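PDB 3ZVK: toxin of toxin-antitoxin system from Rickettsia felis, which cleaves single-stranded RNA as the magnesium-dependent PIN-domain toxin VapC2 and is held in check by its antitoxin VapB2. Local coordinates for the interface of chains A and B and the interface of chains A and C. Sequence-based numbering; all coordinates share one arbitrary frame. Chains: chain A/B, Toxin of toxin-antitoxin system; chain C, Antitoxin of toxin-antitoxin system VAPB.

Helix 38-50 of chain A serves two partners, and the four contacts follow it round. Contacts 1 and 3, both with the second toxin, have the centres of their C-alpha atoms about 9 Å apart and share A:Ala42 and B:Tyr81; contacts 2 and 4, both with the antitoxin tail, lie about 8 Å apart and share A:Gly47. A:Tyr46 belongs to contacts 1 and 2, about 9 Å apart, and so joins the toxin dimer to the antitoxin site. Contacts 3 and 4 are the most distant, about 20 Å. Toxin pairing and antitoxin binding thus use neighbouring surfaces of one helix, consistent with alternating VapC-VapC and VapB-VapB assembly.

Contact 1: the interface of chains A and B. Residues chain A 38, 41-42, 45-46; chain B 75, 78-79, 81-82.
B:Thr78 sets its side chain against the turn of helix formed by A:Leu41, A:Ala42 and A:Gln45, and the close packing of this patch gathers round it. Its methyl CG2 lies 3.3 Å from the carbonyl oxygen A:Ser38 O, while CB rests on the backbone of A:Ala42. The hydroxyl OG1 stands between the backbone N and the carbonyl carbon (chi1 73°), from where it bonds back to its own chain, at 2.8 Å from OG1 to B:Ala75 O and in the plane of that carbonyl. This bond should help fix the rotation of the side chain. A:Leu41, with CG anti to the backbone N (chi1 -172°), crosses the threonine at about a right angle and lays CD2 against the hydroxyl OG1. The stem of A:Gln45 packs here too, CB 3.3 Å from B:Thr78 O and CG near OG1. Farther along, CB of A:Ala42 lies 3.6 Å from CD1 of B:Tyr81, and the CA atoms of A:Tyr46 and B:Gly82 approach to 3.6 Å, a close meeting of two helix backbones.

The looser, watery side begins at the amide end of A:Gln45. A bend at chi2 carries NE2 to 4.1 Å from B:Phe79 CD1, but amide and ring planes are 68° apart and do not stack. Water 1 joins the chains, 2.9 Å from A:Gln45 NE2 and 3.0 Å from B:Phe79 O. In the fold, helix 38-50 of one toxin here packs on helix 76-90 of the other, at one flank of the two-fold VapC dimer.

Contact 2: the interface of chains A and C. Residues chain A 7, 43, 46-47, 50; chain C 72, 74, 76.
C:Tyr76, near the C-terminus of the VapB antitoxin, meets A:Glu43 on helix 38-50 of the PIN-domain toxin and buries 56 Å². Its hydroxyl OH donates a hydrogen bond to the carboxylate oxygen OE1 of A:Glu43 at 2.7 Å. The oxygen is met on its anti side, with the phenol 25° out of the carboxylate plane, and lies in the tyrosine ring plane, at its edge; the two planes are turned 74° apart. A bend at chi2 (-73°) in A:Glu43 helps direct the acid to the hydroxyl. A:Glu43 is probably one of the conserved acidic residues of the PIN active site, so the tyrosine reaches the catalytic region. The CD2-CE2 edge, on the side of the acid, runs along the helix backbone, CE2 3.3 Å from A:Glu43 O and CD2 3.7 Å from A:Gly47 CA. A:Thr7 adds its methyl CG2 near the phenol.

C:Arg74 buries 30 Å² and contacts the toxin through its backbone N and its CB. The N donates to the hydroxyl OH of A:Tyr46 at 3.2 Å, and CB approaches CE2 of that ring at 4.0 Å. Within the antitoxin, this CB lies over one face of the C:Tyr76 ring; bends at chi2 and chi3 carry the guanidinium round the rim, so that the CE1 edge points at its face.

Contact 3: the interface of chains A and B. Residues chain A 39, 42, 73, 98, 101; chain B 39, 42, 73, 81, 97-98, 101.
Water 2 is gripped from both toxins: the amide ND2 of A:Asn98 lies 3.0 Å from it, the phenol OH of B:Tyr81 2.6 Å, and both the backbone O and the side-chain OD1 of B:Asn97 also pair with it. A:Asn98 and B:Tyr81 reach towards each other tip to tip, with amide and ring planes 49° apart, and the water joins their ends. The direct approach of the A:Asn98 and B:Asn97 amides is too short to be sound, and their relative placement is doubtful.

A second polar element lies at the opposite end of the patch. A:Phe73 and B:Phe73 form an antiparallel bridge across the two-fold axis, in which A:Phe73 N donates to B:Phe73 O at 3.1 Å and B:Phe73 N returns the bond to A:Phe73 O at 3.0 Å. Each ring has CG anti to its backbone N (chi1 -177° in A:Phe73), which turns it towards the isoleucine of the other subunit.

Between these polar ends lies the apolar part of the patch. A:Leu101 and B:Leu101 meet tip to tip through their CD1 atoms at 3.7 Å, pairing the two copies of helix 97-109. A:Ile39 and B:Ile39 likewise meet end on, CD1 to CD1 at 3.8 Å. The same CD1 of A:Ile39 touches CD2 of B:Phe73, also at 3.8 Å, its side chain crossing the phenylalanine at about a right angle.

Contact 4: the interface of chains A and C. Residues chain A 14-15, 44, 47-48, 51-53, 57; chain C 77-78.
C:Phe77, penultimate in the VapB antitoxin, meets A:Ile14 in a groove of the PIN-domain toxin between helices 7-16 and 38-50, with A:Asn57 of helix 54-65 at its side, and buries 117 Å². CG anti to the carbonyl carbon (chi1 -54°) swings its ring into the groove. Apolar packing supplies much of the hold. A:Ile14 brings its branch methyl CG2 to 3.6 Å from C:Phe77 CE1, and its CD1 approaches CZ, the ring tip. A:Leu44 offers CD2 to the same tip, while CD2 of the ring rests 3.7 Å from A:Gly47 CA. A:Asn57 slides past in the opposite direction, its amide plane 35° from the ring and its CG 3.6 Å from C:Phe77 CB.

Polar atoms line the rim: A:Asn15 OD1, 3.1 Å from C:Phe77 CD1, A:Leu44 O and A:Val48 N lie in the ring plane at its edge.

Beyond the ring the tail is held by polar links. Water 3 joins C:Phe77 N, 2.9 Å away, to A:Gly47 O. Less certainly, the poorly ordered C:Glu78 accepts at its O from A:Lys52 N at 3.2 Å, nearly along the C=O axis.

In the second shell, A:Ser51 OG donates to A:Val48 O at 2.7 Å and accepts from A:Asn57 ND2 at 2.9 Å, fixing the rotation of that amide.

Contact 1: the interface of chains A and B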
loop_
_atom_site.group_PDB
_atom_site.type_symbol
_atom_site.label_atom_id
_atom_site.label_comp_id
_atom_site.label_asym_id
_atom_site.label_seq_id
_atom_site.Cartn_x
_atom_site.Cartn_y
_atom_site.Cartn_z
ATOM N N SER A 38 3.580 -18.972 -13.213
ATOM C CA SER A 38 3.129 -17.832 -14.003
ATOM C C SER A 38 3.943 -17.795 -15.335
ATOM O O SER A 38 3.406 -17.300 -16.330
ATOM C CB SER A 38 3.265 -16.528 -13.221
ATOM O OG SER A 38 4.572 -16.309 -12.711
ATOM N N LEU A 41 2.142 -19.900 -17.799
ATOM C CA LEU A 41 0.993 -19.077 -18.205
ATOM C C LEU A 41 1.368 -18.009 -19.219
ATOM O O LEU A 41 0.609 -17.775 -20.165
ATOM C CB LEU A 41 0.233 -18.508 -16.999
ATOM C CG LEU A 41 -1.073 -17.793 -17.319
ATOM C CD1 LEU A 41 -2.091 -18.707 -18.080
ATOM C CD2 LEU A 41 -1.610 -17.041 -16.119
ATOM N N ALA A 42 2.580 -17.430 -19.084
ATOM C CA ALA A 42 3.116 -16.454 -20.035
ATOM C C ALA A 42 3.209 -17.122 -21.407
ATOM O O ALA A 42 2.753 -16.553 -22.398
ATOM C CB ALA A 42 4.480 -15.977 -19.585
ATOM N N GLN A 45 -0.423 -17.893 -22.756
ATOM C CA GLN A 45 -1.020 -16.627 -23.215
ATOM C C GLN A 45 -0.418 -16.174 -24.571
ATOM O O GLN A 45 -1.142 -15.681 -25.438
ATOM C CB GLN A 45 -0.904 -15.536 -22.145
ATOM C CG GLN A 45 -1.970 -15.634 -21.026
ATOM C CD GLN A 45 -3.410 -15.457 -21.499
ATOM O OE1 GLN A 45 -4.329 -15.937 -20.888
ATOM N NE2 GLN A 45 -3.650 -14.812 -22.632
ATOM N N TYR A 46 0.876 -16.421 -24.783
ATOM C CA TYR A 46 1.517 -16.178 -26.076
ATOM C C TYR A 46 0.921 -17.104 -27.167
ATOM O O TYR A 46 0.707 -16.656 -28.289
ATOM C CB TYR A 46 3.053 -16.335 -25.980
ATOM C CG TYR A 46 3.755 -16.598 -27.286
ATOM C CD1 TYR A 46 3.828 -15.613 -28.276
ATOM C CD2 TYR A 46 4.385 -17.822 -27.530
ATOM C CE1 TYR A 46 4.508 -15.842 -29.479
ATOM C CE2 TYR A 46 5.085 -18.054 -28.723
ATOM C CZ TYR A 46 5.158 -17.052 -29.683
ATOM O OH TYR A 46 5.855 -17.268 -30.854
ATOM N N ALA B 75 0.378 -13.482 -12.517
ATOM C CA ALA B 75 -0.637 -13.922 -13.476
ATOM C C ALA B 75 -1.131 -12.752 -14.333
ATOM O O ALA B 75 -1.349 -12.935 -15.527
ATOM C CB ALA B 75 -1.800 -14.589 -12.738
ATOM N N THR B 78 0.982 -11.998 -17.682
ATOM C CA THR B 78 0.913 -13.015 -18.727
ATOM C C THR B 78 0.142 -12.600 -19.974
ATOM O O THR B 78 0.636 -12.860 -21.075
ATOM C CB THR B 78 0.547 -14.384 -18.173
ATOM O OG1 THR B 78 -0.828 -14.401 -17.824
ATOM C CG2 THR B 78 1.377 -14.766 -16.992
ATOM N N PHE B 79 -1.039 -11.939 -19.821
ATOM C CA PHE B 79 -1.801 -11.473 -20.979
ATOM C C PHE B 79 -0.979 -10.447 -21.786
ATOM O O PHE B 79 -0.977 -10.515 -23.006
ATOM C CB PHE B 79 -3.162 -10.880 -20.564
ATOM C CG PHE B 79 -3.855 -10.129 -21.683
ATOM C CD1 PHE B 79 -4.508 -10.817 -22.706
ATOM C CD2 PHE B 79 -3.796 -8.739 -21.754
ATOM C CE1 PHE B 79 -5.084 -10.128 -23.789
ATOM C CE2 PHE B 79 -4.392 -8.043 -22.827
ATOM C CZ PHE B 79 -5.033 -8.750 -23.832
ATOM N N TYR B 81 2.363 -10.093 -21.783
ATOM C CA TYR B 81 3.509 -10.792 -22.380
ATOM C C TYR B 81 3.075 -11.467 -23.702
ATOM O O TYR B 81 3.794 -11.387 -24.696
ATOM C CB TYR B 81 4.107 -11.818 -21.385
ATOM C CG TYR B 81 5.096 -12.776 -22.010
ATOM C CD1 TYR B 81 4.672 -13.986 -22.565
ATOM C CD2 TYR B 81 6.452 -12.498 -22.017
ATOM C CE1 TYR B 81 5.572 -14.874 -23.138
ATOM C CE2 TYR B 81 7.369 -13.391 -22.574
ATOM C CZ TYR B 81 6.924 -14.577 -23.129
ATOM O OH TYR B 81 7.819 -15.451 -23.680
ATOM N N GLY B 82 1.898 -12.089 -23.683
ATOM C CA GLY B 82 1.342 -12.768 -24.846
ATOM C C GLY B 82 1.140 -11.856 -26.033
ATOM O O GLY B 82 1.538 -12.172 -27.151
HETATM O O HOH W 1 -2.083 -12.965 -24.252
#

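Contact 2: the interface of chains A and C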
loop_
_atom_site.group_PDB
_atom_site.type_symbol
_atom_site.label_atom_id
_atom_site.label_comp_id
_atom_site.label_asym_id
_atom_site.label_seq_id
_atom_site.Cartn_x
_atom_site.Cartn_y
_atom_site.Cartn_z
ATOM N N THR A 7 5.038 -26.551 -19.736
ATOM C CA THR A 7 4.353 -25.972 -20.894
ATOM C C THR A 7 3.837 -27.052 -21.849
ATOM O O THR A 7 2.674 -26.981 -22.256
ATOM C CB THR A 7 5.260 -24.924 -21.578
ATOM O OG1 THR A 7 5.690 -23.988 -20.581
ATOM C CG2 THR A 7 4.550 -24.169 -22.717
ATOM N N GLU A 43 3.744 -18.360 -21.458
ATOM C CA GLU A 43 3.875 -19.130 -22.693
ATOM C C GLU A 43 2.509 -19.493 -23.293
ATOM O O GLU A 43 2.319 -19.361 -24.497
ATOM C CB GLU A 43 4.718 -20.392 -22.462
ATOM C CG GLU A 43 6.175 -20.137 -22.103
ATOM C CD GLU A 43 7.099 -19.647 -23.201
ATOM O OE1 GLU A 43 6.894 -20.009 -24.381
ATOM O OE2 GLU A 43 8.026 -18.875 -22.879
ATOM N N TYR A 46 0.876 -16.421 -24.783
ATOM C CA TYR A 46 1.517 -16.178 -26.076
ATOM C C TYR A 46 0.921 -17.104 -27.167
ATOM O O TYR A 46 0.707 -16.656 -28.289
ATOM C CB TYR A 46 3.053 -16.335 -25.980
ATOM C CG TYR A 46 3.755 -16.598 -27.286
ATOM C CD1 TYR A 46 3.828 -15.613 -28.276
ATOM C CD2 TYR A 46 4.385 -17.822 -27.530
ATOM C CE1 TYR A 46 4.508 -15.842 -29.479
ATOM C CE2 TYR A 46 5.085 -18.054 -28.723
ATOM C CZ TYR A 46 5.158 -17.052 -29.683
ATOM O OH TYR A 46 5.855 -17.268 -30.854
ATOM N N GLY A 47 0.647 -18.361 -26.810
ATOM C CA GLY A 47 0.017 -19.331 -27.694
ATOM C C GLY A 47 -1.331 -18.845 -28.187
ATOM O O GLY A 47 -1.631 -18.951 -29.371
ATOM N N LYS A 50 -1.004 -15.478 -30.526
ATOM C CA LYS A 50 -0.378 -15.842 -31.785
ATOM C C LYS A 50 -1.368 -16.544 -32.738
ATOM O O LYS A 50 -1.288 -16.340 -33.947
ATOM C CB LYS A 50 0.821 -16.752 -31.480
ATOM C CG LYS A 50 1.593 -17.175 -32.685
ATOM C CD LYS A 50 3.006 -17.464 -32.374
ATOM C CE LYS A 50 3.695 -17.677 -33.682
ATOM N NZ LYS A 50 3.532 -16.477 -34.522
ATOM N N GLN C 72 12.209 -18.952 -29.454
ATOM C CA GLN C 72 11.878 -19.493 -30.762
ATOM C C GLN C 72 10.394 -19.207 -31.096
ATOM O O GLN C 72 9.557 -19.079 -30.198
ATOM C CB GLN C 72 12.166 -21.005 -30.785
ATOM C CG GLN C 72 12.753 -21.531 -32.110
ATOM C CD GLN C 72 14.005 -20.815 -32.570
ATOM O OE1 GLN C 72 14.965 -20.620 -31.816
ATOM N NE2 GLN C 72 14.002 -20.382 -33.818
ATOM N N ARG C 74 6.969 -20.155 -31.717
ATOM C CA ARG C 74 6.209 -21.372 -31.439
ATOM C C ARG C 74 4.784 -21.282 -31.943
ATOM O O ARG C 74 4.223 -20.197 -31.982
ATOM C CB ARG C 74 6.289 -21.717 -29.959
ATOM C CG ARG C 74 7.686 -22.134 -29.515
ATOM C CD ARG C 74 8.044 -23.515 -30.011
ATOM N NE ARG C 74 8.462 -24.385 -28.911
ATOM C CZ ARG C 74 7.791 -25.458 -28.498
ATOM N NH1 ARG C 74 6.651 -25.809 -29.087
ATOM N NH2 ARG C 74 8.261 -26.195 -27.497
ATOM N N TYR C 76 1.885 -23.006 -30.691
ATOM C CA TYR C 76 1.197 -23.829 -29.693
ATOM C C TYR C 76 -0.225 -24.241 -30.031
ATOM O O TYR C 76 -0.548 -25.412 -29.868
ATOM C CB TYR C 76 1.193 -23.154 -28.336
ATOM C CG TYR C 76 2.545 -22.896 -27.715
ATOM C CD1 TYR C 76 3.557 -23.851 -27.775
ATOM C CD2 TYR C 76 2.770 -21.757 -26.940
ATOM C CE1 TYR C 76 4.789 -23.635 -27.160
ATOM C CE2 TYR C 76 3.999 -21.522 -26.337
ATOM C CZ TYR C 76 4.999 -22.474 -26.426
ATOM O OH TYR C 76 6.198 -22.248 -25.794
#

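Contact 3: the interface of chains A and B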
loop_
_atom_site.group_PDB
_atom_site.type_symbol
_atom_site.label_atom_id
_atom_site.label_comp_id
_atom_site.label_asym_id
_atom_site.label_seq_id
_atom_site.Cartn_x
_atom_site.Cartn_y
_atom_site.Cartn_z
ATOM N N ILE A 39 5.198 -18.396 -15.364
ATOM C CA ILE A 39 6.084 -18.528 -16.554
ATOM C C ILE A 39 5.440 -19.438 -17.633
ATOM O O ILE A 39 5.484 -19.121 -18.813
ATOM C CB ILE A 39 7.560 -18.949 -16.209
ATOM C CG1 ILE A 39 8.189 -18.113 -15.051
ATOM C CG2 ILE A 39 8.449 -18.946 -17.462
ATOM C CD1 ILE A 39 8.233 -16.553 -15.263
ATOM N N ALA A 42 2.580 -17.430 -19.084
ATOM C CA ALA A 42 3.116 -16.454 -20.035
ATOM C C ALA A 42 3.209 -17.122 -21.407
ATOM O O ALA A 42 2.753 -16.553 -22.398
ATOM C CB ALA A 42 4.480 -15.977 -19.585
ATOM N N PHE A 73 6.100 -16.267 -10.080
ATOM C CA PHE A 73 7.543 -16.511 -10.025
ATOM C C PHE A 73 8.090 -15.488 -9.020
ATOM O O PHE A 73 8.090 -14.286 -9.274
ATOM C CB PHE A 73 8.192 -16.394 -11.407
ATOM C CG PHE A 73 9.661 -16.722 -11.390
ATOM C CD1 PHE A 73 10.094 -18.029 -11.535
ATOM C CD2 PHE A 73 10.619 -15.716 -11.206
ATOM C CE1 PHE A 73 11.468 -18.339 -11.507
ATOM C CE2 PHE A 73 11.986 -16.021 -11.167
ATOM C CZ PHE A 73 12.405 -17.336 -11.305
ATOM N N ASN A 98 12.687 -20.000 -20.778
ATOM C CA ASN A 98 11.655 -20.117 -19.820
ATOM C C ASN A 98 11.659 -21.469 -19.152
ATOM O O ASN A 98 11.379 -21.518 -17.952
ATOM C CB ASN A 98 10.352 -19.648 -20.456
ATOM C CG ASN A 98 10.482 -18.170 -20.738
ATOM O OD1 ASN A 98 11.496 -17.580 -20.398
ATOM N ND2 ASN A 98 9.503 -17.517 -21.350
ATOM N N LEU A 101 13.596 -21.157 -16.102
ATOM C CA LEU A 101 12.806 -20.432 -15.104
ATOM C C LEU A 101 11.758 -21.358 -14.486
ATOM O O LEU A 101 11.587 -21.373 -13.267
ATOM C CB LEU A 101 12.127 -19.178 -15.717
ATOM C CG LEU A 101 13.038 -17.962 -16.012
ATOM C CD1 LEU A 101 12.371 -16.989 -16.927
ATOM C CD2 LEU A 101 13.374 -17.209 -14.753
ATOM N N ILE B 39 12.274 -11.273 -12.340
ATOM C CA ILE B 39 12.968 -11.718 -13.561
ATOM C C ILE B 39 14.362 -11.092 -13.607
ATOM O O ILE B 39 15.321 -11.779 -13.953
ATOM C CB ILE B 39 12.157 -11.483 -14.871
ATOM C CG1 ILE B 39 10.704 -12.057 -14.778
ATOM C CG2 ILE B 39 12.913 -12.017 -16.095
ATOM C CD1 ILE B 39 10.575 -13.659 -14.403
ATOM N N ALA B 42 16.442 -12.815 -10.997
ATOM C CA ALA B 42 16.873 -14.115 -11.517
ATOM C C ALA B 42 18.177 -13.923 -12.319
ATOM O O ALA B 42 19.133 -14.672 -12.101
ATOM C CB ALA B 42 15.790 -14.711 -12.395
ATOM N N PHE B 73 6.681 -11.963 -10.650
ATOM C CA PHE B 73 6.121 -11.993 -12.005
ATOM C C PHE B 73 4.803 -12.735 -11.863
ATOM O O PHE B 73 4.779 -13.930 -11.599
ATOM C CB PHE B 73 7.093 -12.648 -13.007
ATOM C CG PHE B 73 6.569 -12.608 -14.420
ATOM C CD1 PHE B 73 6.790 -11.498 -15.232
ATOM C CD2 PHE B 73 5.823 -13.673 -14.933
ATOM C CE1 PHE B 73 6.282 -11.454 -16.533
ATOM C CE2 PHE B 73 5.296 -13.619 -16.226
ATOM C CZ PHE B 73 5.526 -12.513 -17.014
ATOM N N TYR B 81 2.363 -10.093 -21.783
ATOM C CA TYR B 81 3.509 -10.792 -22.380
ATOM C C TYR B 81 3.075 -11.467 -23.702
ATOM O O TYR B 81 3.794 -11.387 -24.696
ATOM C CB TYR B 81 4.107 -11.818 -21.385
ATOM C CG TYR B 81 5.096 -12.776 -22.010
ATOM C CD1 TYR B 81 4.672 -13.986 -22.565
ATOM C CD2 TYR B 81 6.452 -12.498 -22.017
ATOM C CE1 TYR B 81 5.572 -14.874 -23.138
ATOM C CE2 TYR B 81 7.369 -13.391 -22.574
ATOM C CZ TYR B 81 6.924 -14.577 -23.129
ATOM O OH TYR B 81 7.819 -15.451 -23.680
ATOM N N ASN B 97 14.800 -13.264 -24.438
ATOM C CA ASN B 97 13.809 -13.935 -23.613
ATOM C C ASN B 97 13.405 -13.234 -22.314
ATOM O O ASN B 97 12.216 -13.122 -22.013
ATOM C CB ASN B 97 14.297 -15.326 -23.318
ATOM C CG ASN B 97 13.168 -16.213 -23.039
ATOM O OD1 ASN B 97 12.404 -16.557 -23.950
ATOM N ND2 ASN B 97 13.016 -16.541 -21.765
ATOM N N ASN B 98 14.407 -12.792 -21.538
ATOM C CA ASN B 98 14.226 -12.157 -20.245
ATOM C C ASN B 98 13.758 -10.737 -20.384
ATOM O O ASN B 98 12.847 -10.343 -19.676
ATOM C CB ASN B 98 15.502 -12.266 -19.410
ATOM C CG ASN B 98 15.793 -13.671 -18.926
ATOM O OD1 ASN B 98 14.897 -14.493 -18.742
ATOM N ND2 ASN B 98 17.041 -13.961 -18.648
ATOM N N LEU B 101 10.101 -10.590 -20.902
ATOM C CA LEU B 101 9.382 -10.798 -19.634
ATOM C C LEU B 101 9.435 -9.514 -18.750
ATOM O O LEU B 101 8.414 -9.123 -18.170
ATOM C CB LEU B 101 9.958 -11.992 -18.864
ATOM C CG LEU B 101 9.627 -13.404 -19.385
ATOM C CD1 LEU B 101 10.613 -14.412 -18.844
ATOM C CD2 LEU B 101 8.232 -13.849 -18.989
HETATM O O HOH W 2 10.259 -15.044 -22.846
#

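Contact 4: the interface of chains A and C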
loop_
_atom_site.group_PDB
_atom_site.type_symbol
_atom_site.label_atom_id
_atom_site.label_comp_id
_atom_site.label_asym_id
_atom_site.label_seq_id
_atom_site.Cartn_x
_atom_site.Cartn_y
_atom_site.Cartn_z
ATOM N N ILE A 14 -4.572 -29.118 -23.711
ATOM C CA ILE A 14 -5.508 -28.222 -24.407
ATOM C C ILE A 14 -5.779 -28.688 -25.832
ATOM O O ILE A 14 -6.934 -28.817 -26.225
ATOM C CB ILE A 14 -5.091 -26.718 -24.301
ATOM C CG1 ILE A 14 -5.047 -26.244 -22.839
ATOM C CG2 ILE A 14 -6.002 -25.806 -25.141
ATOM C CD1 ILE A 14 -4.217 -24.999 -22.619
ATOM N N ASN A 15 -4.722 -28.975 -26.590
ATOM C CA ASN A 15 -4.866 -29.417 -27.962
ATOM C C ASN A 15 -5.413 -30.812 -28.131
ATOM O O ASN A 15 -6.358 -30.989 -28.900
ATOM C CB ASN A 15 -3.555 -29.257 -28.733
ATOM C CG ASN A 15 -3.163 -27.832 -29.025
ATOM O OD1 ASN A 15 -4.001 -26.922 -29.099
ATOM N ND2 ASN A 15 -1.881 -27.613 -29.221
ATOM N N LEU A 44 1.560 -19.906 -22.462
ATOM C CA LEU A 44 0.204 -20.269 -22.895
ATOM C C LEU A 44 -0.569 -19.046 -23.422
ATOM O O LEU A 44 -1.236 -19.126 -24.448
ATOM C CB LEU A 44 -0.560 -21.003 -21.767
ATOM C CG LEU A 44 0.018 -22.349 -21.285
ATOM C CD1 LEU A 44 -0.755 -22.831 -20.081
ATOM C CD2 LEU A 44 0.067 -23.430 -22.421
ATOM N N GLY A 47 0.647 -18.361 -26.810
ATOM C CA GLY A 47 0.017 -19.331 -27.694
ATOM C C GLY A 47 -1.331 -18.845 -28.187
ATOM O O GLY A 47 -1.631 -18.951 -29.371
ATOM N N VAL A 48 -2.117 -18.255 -27.291
ATOM C CA VAL A 48 -3.448 -17.694 -27.567
ATOM C C VAL A 48 -3.352 -16.485 -28.497
ATOM O O VAL A 48 -4.028 -16.446 -29.525
ATOM C CB VAL A 48 -4.222 -17.365 -26.233
ATOM C CG1 VAL A 48 -5.503 -16.576 -26.504
ATOM C CG2 VAL A 48 -4.524 -18.649 -25.426
ATOM N N SER A 51 -2.271 -17.371 -32.193
ATOM C CA SER A 51 -3.245 -18.181 -32.918
ATOM C C SER A 51 -4.264 -17.399 -33.740
ATOM O O SER A 51 -4.400 -16.176 -33.580
ATOM C CB SER A 51 -3.946 -19.127 -31.953
ATOM O OG SER A 51 -4.907 -18.453 -31.159
ATOM N N LYS A 52 -4.952 -18.118 -34.654
ATOM C CA LYS A 52 -5.983 -17.565 -35.542
ATOM C C LYS A 52 -7.319 -17.476 -34.779
ATOM O O LYS A 52 -8.006 -16.462 -34.864
ATOM C CB LYS A 52 -6.136 -18.420 -36.824
ATOM C CG LYS A 52 -4.970 -18.341 -37.791
ATOM N N LYS A 53 -7.651 -18.518 -34.010
ATOM C CA LYS A 53 -8.890 -18.647 -33.232
ATOM C C LYS A 53 -8.656 -18.206 -31.767
ATOM O O LYS A 53 -8.731 -19.018 -30.841
ATOM C CB LYS A 53 -9.430 -20.095 -33.325
ATOM C CG LYS A 53 -9.732 -20.584 -34.744
ATOM C CD LYS A 53 -9.991 -22.083 -34.770
ATOM C CE LYS A 53 -10.017 -22.593 -36.199
ATOM N NZ LYS A 53 -10.617 -23.948 -36.300
ATOM N N ASN A 57 -9.342 -20.273 -28.212
ATOM C CA ASN A 57 -8.140 -20.692 -27.508
ATOM C C ASN A 57 -8.064 -20.121 -26.123
ATOM O O ASN A 57 -7.680 -20.853 -25.206
ATOM C CB ASN A 57 -6.894 -20.431 -28.343
ATOM C CG ASN A 57 -6.725 -21.455 -29.450
ATOM O OD1 ASN A 57 -7.030 -22.665 -29.295
ATOM N ND2 ASN A 57 -6.205 -20.997 -30.581
ATOM N N PHE C 77 -1.076 -23.305 -30.459
ATOM C CA PHE C 77 -2.482 -23.589 -30.732
ATOM C C PHE C 77 -2.879 -23.284 -32.167
ATOM O O PHE C 77 -2.178 -22.536 -32.843
ATOM C CB PHE C 77 -3.392 -22.786 -29.754
ATOM C CG PHE C 77 -3.097 -22.981 -28.283
ATOM C CD1 PHE C 77 -3.240 -24.229 -27.683
ATOM C CD2 PHE C 77 -2.640 -21.925 -27.504
ATOM C CE1 PHE C 77 -2.889 -24.426 -26.341
ATOM C CE2 PHE C 77 -2.326 -22.114 -26.155
ATOM C CZ PHE C 77 -2.436 -23.366 -25.585
ATOM N N GLU C 78 -4.040 -23.814 -32.606
ATOM C CA GLU C 78 -4.615 -23.587 -33.938
ATOM C C GLU C 78 -5.616 -22.434 -33.835
ATOM O O GLU C 78 -5.254 -21.283 -34.041
ATOM C CB GLU C 78 -5.333 -24.851 -34.465
HETATM O O HOH W 3 -0.393 -20.569 -31.006
#